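Long-range contacts in hydroxyethylphosphonate dioxygenase (Streptomyces albus, PDB 6B9R), which catalyses the iron-dependent oxidative cleavage of 2-hydroxyethylphosphonate, probably to hydroxymethylphosphonate and formate: residues Y328-L333 and T343-D348; Q365-L370 and L414-I419. One frame throughout, in Å; residues are numbered along the deposited sequence.

Contact 1 (Y328-L333 and T343-D348); sequences YRFTQL and TSLAVD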
loop_
_atom_site.group_PDB
_atom_site.type_symbol
_atom_site.label_atom_id
_atom_site.label_comp_id
_atom_site.label_asym_id
_atom_site.label_seq_id
_atom_site.Cartn_x
_atom_site.Cartn_y
_atom_site.Cartn_z
ATOM N N TYR A 328 -28.058 -5.288 18.311
ATOM C CA TYR A 328 -26.795 -5.942 18.607
ATOM C C TYR A 328 -26.201 -5.293 19.840
ATOM O O TYR A 328 -26.418 -4.104 20.093
ATOM C CB TYR A 328 -25.763 -5.802 17.457
ATOM C CG TYR A 328 -26.341 -6.013 16.084
ATOM C CD1 TYR A 328 -26.845 -7.247 15.709
ATOM C CD2 TYR A 328 -26.375 -4.977 15.159
ATOM C CE1 TYR A 328 -27.385 -7.440 14.441
ATOM C CE2 TYR A 328 -26.892 -5.161 13.891
ATOM C CZ TYR A 328 -27.384 -6.396 13.536
ATOM O OH TYR A 328 -27.908 -6.579 12.284
ATOM N N ARG A 329 -25.420 -6.064 20.583
ATOM C CA ARG A 329 -24.606 -5.508 21.657
ATOM C C ARG A 329 -23.160 -5.821 21.318
ATOM O O ARG A 329 -22.806 -6.988 21.120
ATOM C CB ARG A 329 -25.002 -6.078 23.023
ATOM C CG ARG A 329 -24.559 -5.201 24.203
ATOM C CD ARG A 329 -23.099 -5.443 24.563
ATOM N NE ARG A 329 -22.883 -6.835 24.956
ATOM C CZ ARG A 329 -23.042 -7.320 26.185
ATOM N NH1 ARG A 329 -23.415 -6.531 27.200
ATOM N NH2 ARG A 329 -22.815 -8.607 26.407
ATOM N N PHE A 330 -22.340 -4.784 21.208
ATOM C CA PHE A 330 -20.947 -4.955 20.826
ATOM C C PHE A 330 -20.047 -4.870 22.049
ATOM O O PHE A 330 -20.309 -4.084 22.964
ATOM C CB PHE A 330 -20.503 -3.892 19.824
ATOM C CG PHE A 330 -21.261 -3.891 18.527
ATOM C CD1 PHE A 330 -21.304 -5.017 17.715
ATOM C CD2 PHE A 330 -21.882 -2.735 18.087
ATOM C CE1 PHE A 330 -21.986 -4.987 16.493
ATOM C CE2 PHE A 330 -22.559 -2.704 16.872
ATOM C CZ PHE A 330 -22.614 -3.836 16.083
ATOM N N THR A 331 -18.971 -5.661 22.035
ATOM C CA THR A 331 -17.894 -5.575 23.009
ATOM C C THR A 331 -16.595 -5.362 22.242
ATOM O O THR A 331 -16.299 -6.111 21.303
ATOM C CB THR A 331 -17.806 -6.842 23.866
ATOM O OG1 THR A 331 -19.046 -7.051 24.559
ATOM C CG2 THR A 331 -16.693 -6.712 24.904
ATOM N N GLN A 332 -15.834 -4.338 22.626
ATOM C CA GLN A 332 -14.594 -4.000 21.929
ATOM C C GLN A 332 -13.461 -4.895 22.418
ATOM O O GLN A 332 -13.177 -4.948 23.622
ATOM C CB GLN A 332 -14.251 -2.524 22.146
ATOM C CG GLN A 332 -12.869 -2.096 21.617
ATOM C CD GLN A 332 -12.455 -0.703 22.104
ATOM O OE1 GLN A 332 -13.261 0.230 22.118
ATOM N NE2 GLN A 332 -11.194 -0.567 22.522
ATOM N N LEU A 333 -12.824 -5.613 21.491
ATOM C CA LEU A 333 -11.751 -6.524 21.836
ATOM C C LEU A 333 -10.409 -5.865 21.514
ATOM O O LEU A 333 -10.337 -4.681 21.167
ATOM C CB LEU A 333 -11.960 -7.868 21.123
ATOM C CG LEU A 333 -13.391 -8.412 21.266
ATOM C CD1 LEU A 333 -13.584 -9.683 20.427
ATOM C CD2 LEU A 333 -13.715 -8.660 22.745
ATOM N N THR A 343 -10.634 -3.534 13.593
ATOM C CA THR A 343 -11.682 -3.507 14.615
ATOM C C THR A 343 -11.997 -4.940 14.994
ATOM O O THR A 343 -12.301 -5.758 14.121
ATOM C CB THR A 343 -12.965 -2.834 14.106
ATOM O OG1 THR A 343 -12.674 -1.517 13.639
ATOM C CG2 THR A 343 -14.037 -2.763 15.218
ATOM N N SER A 344 -11.935 -5.243 16.286
ATOM C CA SER A 344 -12.277 -6.563 16.786
ATOM C C SER A 344 -13.459 -6.431 17.738
ATOM O O SER A 344 -13.449 -5.577 18.638
ATOM C CB SER A 344 -11.066 -7.197 17.473
ATOM O OG SER A 344 -10.590 -6.345 18.498
ATOM N N LEU A 345 -14.479 -7.263 17.533
ATOM C CA LEU A 345 -15.713 -7.165 18.299
ATOM C C LEU A 345 -16.270 -8.532 18.655
ATOM O O LEU A 345 -16.254 -9.457 17.840
ATOM C CB LEU A 345 -16.796 -6.404 17.526
ATOM C CG LEU A 345 -16.474 -4.951 17.183
ATOM C CD1 LEU A 345 -17.469 -4.422 16.142
ATOM C CD2 LEU A 345 -16.502 -4.102 18.434
ATOM N N ALA A 346 -16.792 -8.641 19.878
ATOM C CA ALA A 346 -17.758 -9.677 20.197
ATOM C C ALA A 346 -19.136 -9.082 19.943
ATOM O O ALA A 346 -19.426 -7.968 20.390
ATOM C CB ALA A 346 -17.621 -10.146 21.652
ATOM N N VAL A 347 -19.970 -9.803 19.203
ATOM C CA VAL A 347 -21.266 -9.297 18.771
ATOM C C VAL A 347 -22.344 -10.204 19.334
ATOM O O VAL A 347 -22.440 -11.374 18.944
ATOM C CB VAL A 347 -21.374 -9.233 17.240
ATOM C CG1 VAL A 347 -22.732 -8.642 16.835
ATOM C CG2 VAL A 347 -20.203 -8.444 16.649
ATOM N N ASP A 348 -23.170 -9.669 20.232
ATOM C CA ASP A 348 -24.381 -10.361 20.651
ATOM C C ASP A 348 -25.486 -9.956 19.695
ATOM O O ASP A 348 -25.842 -8.774 19.619
ATOM C CB ASP A 348 -24.760 -10.019 22.090
ATOM C CG ASP A 348 -23.788 -10.590 23.088
ATOM O OD1 ASP A 348 -23.389 -11.756 22.915
ATOM O OD2 ASP A 348 -23.411 -9.872 24.035
HETATM O O HOH W 1 -10.734 -3.355 18.263
#
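Phe330 and Val347 lie side by side as a non-hydrogen-bonded pair of an antiparallel hairpin; together with Leu333 over Ala346 they form the tightly packed part of the contact. Phe330 CE1 comes within 3.7 Å of Val347 CG1, while Val347 CG2 sits in the ring plane at its edge. Val347 CG1 is anti to the backbone N (chi1 -178°), and the branching at CB lets both methyls meet CD1 and CE1 of the ring. Leu333 CD1 comes to 3.4 Å from Ala346 N. On the opposite face from Phe330 and Val347, Thr331 CB and Ala346 CB stand 4.0 Å apart, the short side chains letting CB meet CB directly. The backbone supplies reciprocal N-H...O bonds at Arg329-Asp348 and Thr331-Ala346, and Leu333 N adds a bond to Ser344 O. At this buried end a water donates to Leu333 O and accepts from Ser344 N at 3.0 Å, while Ser344 OG bonds to Ala334 O.

The solvent side lies at Arg329 and Asp348, both partly exposed and on the face of Thr331 and Ala346. Bends at chi2 and chi3 turn Arg329 NE towards the carboxylate, where it makes a weak bond to OD2. Arg329 NH2 forms a salt bridge with Asp348 OD2 at 2.8 Å. Guanidinium and carboxylate planes are 47° apart, so the match is not coplanar. The long, bendable arginine reaches across to the short carboxylate of its cross-strand partner, and partial exposure suits both charges.

Strand 317-320 flanks the hairpin beyond 328-332, where the Phe330 and Trp318 rings meet, and strand 412-419 flanks it beyond 343-349. Leu333 reaches Phe154 and Tyr156 of strand 152-158 in the other sheet, while Phe330 and Leu345 pack on Leu250 of the second subunit.

Contact 2 (Q365-L370 and L414-I419); sequences QYLYVL and LLMLRI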
loop_
_atom_site.group_PDB
_atom_site.type_symbol
_atom_site.label_atom_id
_atom_site.label_comp_id
_atom_site.label_asym_id
_atom_site.label_seq_id
_atom_site.Cartn_x
_atom_site.Cartn_y
_atom_site.Cartn_z
ATOM N N GLN A 365 -14.162 -8.144 6.359
ATOM C CA GLN A 365 -14.704 -8.660 7.616
ATOM C C GLN A 365 -14.632 -10.179 7.667
ATOM O O GLN A 365 -14.840 -10.858 6.658
ATOM C CB GLN A 365 -16.154 -8.208 7.839
ATOM C CG GLN A 365 -16.285 -6.697 7.800
ATOM C CD GLN A 365 -17.669 -6.231 8.151
ATOM O OE1 GLN A 365 -18.116 -6.382 9.294
ATOM N NE2 GLN A 365 -18.362 -5.654 7.171
ATOM N N TYR A 366 -14.373 -10.693 8.868
ATOM C CA TYR A 366 -14.372 -12.116 9.169
ATOM C C TYR A 366 -15.342 -12.346 10.324
ATOM O O TYR A 366 -15.313 -11.609 11.312
ATOM C CB TYR A 366 -12.948 -12.586 9.527
ATOM C CG TYR A 366 -12.876 -13.931 10.215
ATOM C CD1 TYR A 366 -13.006 -14.034 11.600
ATOM C CD2 TYR A 366 -12.665 -15.097 9.485
ATOM C CE1 TYR A 366 -12.952 -15.254 12.231
ATOM C CE2 TYR A 366 -12.610 -16.328 10.106
ATOM C CZ TYR A 366 -12.753 -16.400 11.493
ATOM O OH TYR A 366 -12.690 -17.614 12.144
ATOM N N LEU A 367 -16.190 -13.362 10.205
ATOM C CA LEU A 367 -17.170 -13.678 11.230
ATOM C C LEU A 367 -16.986 -15.122 11.662
ATOM O O LEU A 367 -16.645 -15.982 10.850
ATOM C CB LEU A 367 -18.602 -13.480 10.714
ATOM C CG LEU A 367 -18.965 -12.155 10.041
ATOM C CD1 LEU A 367 -20.421 -12.202 9.579
ATOM C CD2 LEU A 367 -18.739 -10.985 10.991
ATOM N N TYR A 368 -17.212 -15.390 12.950
ATOM C CA TYR A 368 -17.148 -16.751 13.466
ATOM C C TYR A 368 -18.221 -16.886 14.537
ATOM O O TYR A 368 -18.278 -16.057 15.446
ATOM C CB TYR A 368 -15.758 -17.069 14.043
ATOM C CG TYR A 368 -15.663 -18.459 14.642
ATOM C CD1 TYR A 368 -15.301 -19.546 13.863
ATOM C CD2 TYR A 368 -15.955 -18.685 15.993
ATOM C CE1 TYR A 368 -15.242 -20.832 14.406
ATOM C CE2 TYR A 368 -15.886 -19.948 16.536
ATOM C CZ TYR A 368 -15.523 -21.020 15.739
ATOM O OH TYR A 368 -15.466 -22.283 16.305
ATOM N N VAL A 369 -19.077 -17.900 14.432
ATOM C CA VAL A 369 -20.229 -18.008 15.327
ATOM C C VAL A 369 -19.797 -18.729 16.599
ATOM O O VAL A 369 -19.536 -19.934 16.583
ATOM C CB VAL A 369 -21.416 -18.721 14.669
ATOM C CG1 VAL A 369 -22.530 -18.922 15.704
ATOM C CG2 VAL A 369 -21.924 -17.908 13.499
ATOM N N LEU A 370 -19.754 -17.989 17.710
ATOM C CA LEU A 370 -19.401 -18.542 19.015
ATOM C C LEU A 370 -20.597 -19.098 19.761
ATOM O O LEU A 370 -20.450 -20.070 20.507
ATOM C CB LEU A 370 -18.749 -17.472 19.897
ATOM C CG LEU A 370 -17.375 -16.935 19.496
ATOM C CD1 LEU A 370 -17.086 -15.610 20.187
ATOM C CD2 LEU A 370 -16.293 -17.950 19.826
ATOM N N LEU A 414 -21.331 -13.829 18.062
ATOM C CA LEU A 414 -20.325 -14.133 17.061
ATOM C C LEU A 414 -19.101 -13.259 17.278
ATOM O O LEU A 414 -19.155 -12.218 17.936
ATOM C CB LEU A 414 -20.865 -13.977 15.626
ATOM C CG LEU A 414 -21.367 -12.680 15.004
ATOM C CD1 LEU A 414 -20.229 -11.698 14.701
ATOM C CD2 LEU A 414 -22.101 -13.040 13.722
ATOM N N LEU A 415 -17.989 -13.703 16.706
ATOM C CA LEU A 415 -16.735 -12.969 16.742
ATOM C C LEU A 415 -16.561 -12.274 15.399
ATOM O O LEU A 415 -16.776 -12.894 14.353
ATOM C CB LEU A 415 -15.572 -13.926 17.014
ATOM C CG LEU A 415 -14.143 -13.375 17.056
ATOM C CD1 LEU A 415 -13.996 -12.325 18.140
ATOM C CD2 LEU A 415 -13.175 -14.540 17.275
ATOM N N MET A 416 -16.182 -10.993 15.424
ATOM C CA MET A 416 -16.001 -10.205 14.206
ATOM C C MET A 416 -14.620 -9.563 14.218
ATOM O O MET A 416 -14.255 -8.867 15.176
ATOM C CB MET A 416 -17.093 -9.127 14.070
ATOM C CG MET A 416 -16.856 -8.073 12.976
ATOM S SD MET A 416 -18.107 -6.750 13.014
ATOM C CE MET A 416 -19.478 -7.513 12.166
ATOM N N LEU A 417 -13.848 -9.806 13.164
ATOM C CA LEU A 417 -12.566 -9.142 12.975
ATOM C C LEU A 417 -12.608 -8.433 11.630
ATOM O O LEU A 417 -12.823 -9.080 10.608
ATOM C CB LEU A 417 -11.395 -10.129 12.998
ATOM C CG LEU A 417 -10.055 -9.407 12.769
ATOM C CD1 LEU A 417 -9.727 -8.425 13.909
ATOM C CD2 LEU A 417 -8.913 -10.383 12.582
ATOM N N ARG A 418 -12.405 -7.119 11.647
ATOM C CA ARG A 418 -12.412 -6.274 10.465
ATOM C C ARG A 418 -11.014 -5.704 10.300
ATOM O O ARG A 418 -10.421 -5.234 11.275
ATOM C CB ARG A 418 -13.431 -5.142 10.611
ATOM C CG ARG A 418 -14.696 -5.551 11.341
ATOM C CD ARG A 418 -15.557 -4.335 11.630
ATOM N NE ARG A 418 -16.820 -4.395 10.909
ATOM C CZ ARG A 418 -17.568 -3.329 10.640
ATOM N NH1 ARG A 418 -17.161 -2.116 11.008
ATOM N NH2 ARG A 418 -18.718 -3.477 9.995
ATOM N N ILE A 419 -10.476 -5.762 9.080
ATOM C CA ILE A 419 -9.112 -5.306 8.827
ATOM C C ILE A 419 -9.098 -4.466 7.559
ATOM O O ILE A 419 -9.924 -4.647 6.658
ATOM C CB ILE A 419 -8.112 -6.480 8.698
ATOM C CG1 ILE A 419 -8.465 -7.364 7.499
ATOM C CG2 ILE A 419 -8.100 -7.331 9.976
ATOM C CD1 ILE A 419 -7.400 -8.407 7.169
#
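Met416 runs beside Leu367, and its flexible, unbranched chain touches two neighbours in turn. Its CB lies 4.0 Å from Leu367 CD2, and CG keeps the same distance from that methyl. SD is 3.7 Å from Gln365 OE1. The bend at chi3 (-80°) sets CE where it touches both, 3.4 Å from Gln365 OE1 and 3.7 Å from Leu367 CD2.

Gln365 OE1 is the polar centre here. Arg418 grips it side-on with NE, at 2.9 Å, and NH2, both from the same face of the amide. The oxygen lies close to the guanidinium plane, yet the amide plane stands 88° from it. An amide can neutralise no charge, but its oxygen serves two N-H groups of a buried arginine, whose NH1 bonds to Ala247 O and Ala248 O of the second subunit.

Across the strands Tyr366 pairs with Leu417 and Tyr368 with Leu415, each through two backbone bonds. Gln365, Leu414 and Met416 touch strand 403-407, while Tyr366 and Leu417 touch Leu206 of strand 202-208. The sheet is consistent with the C-terminal cupin barrel of a two-cupin protein, packed against the half that carries the metal.

Contact 1 closes before contact 2 opens along the chain, their centres about 9 Å apart. Both belong to one antiparallel sheet, in which 343-349 and 412-419 are adjacent, the order being 328-332, 343-349, 412-419, 364-369. Thr343 O probably bonds to Arg418 N and Val347 O to Leu414 N, each at 2.8 Å, while Leu333 CD1 packs on Leu415 CD1. Strand 412-419, the last of the four in the chain, is inserted between two strands that follow each other in sequence. Leu250 of the second subunit packs on residues of both contacts, so this sheet takes part in the dimer interface. The iron ligands His149, Gln153 and His190 come earlier in the chain; neither contact supplies one.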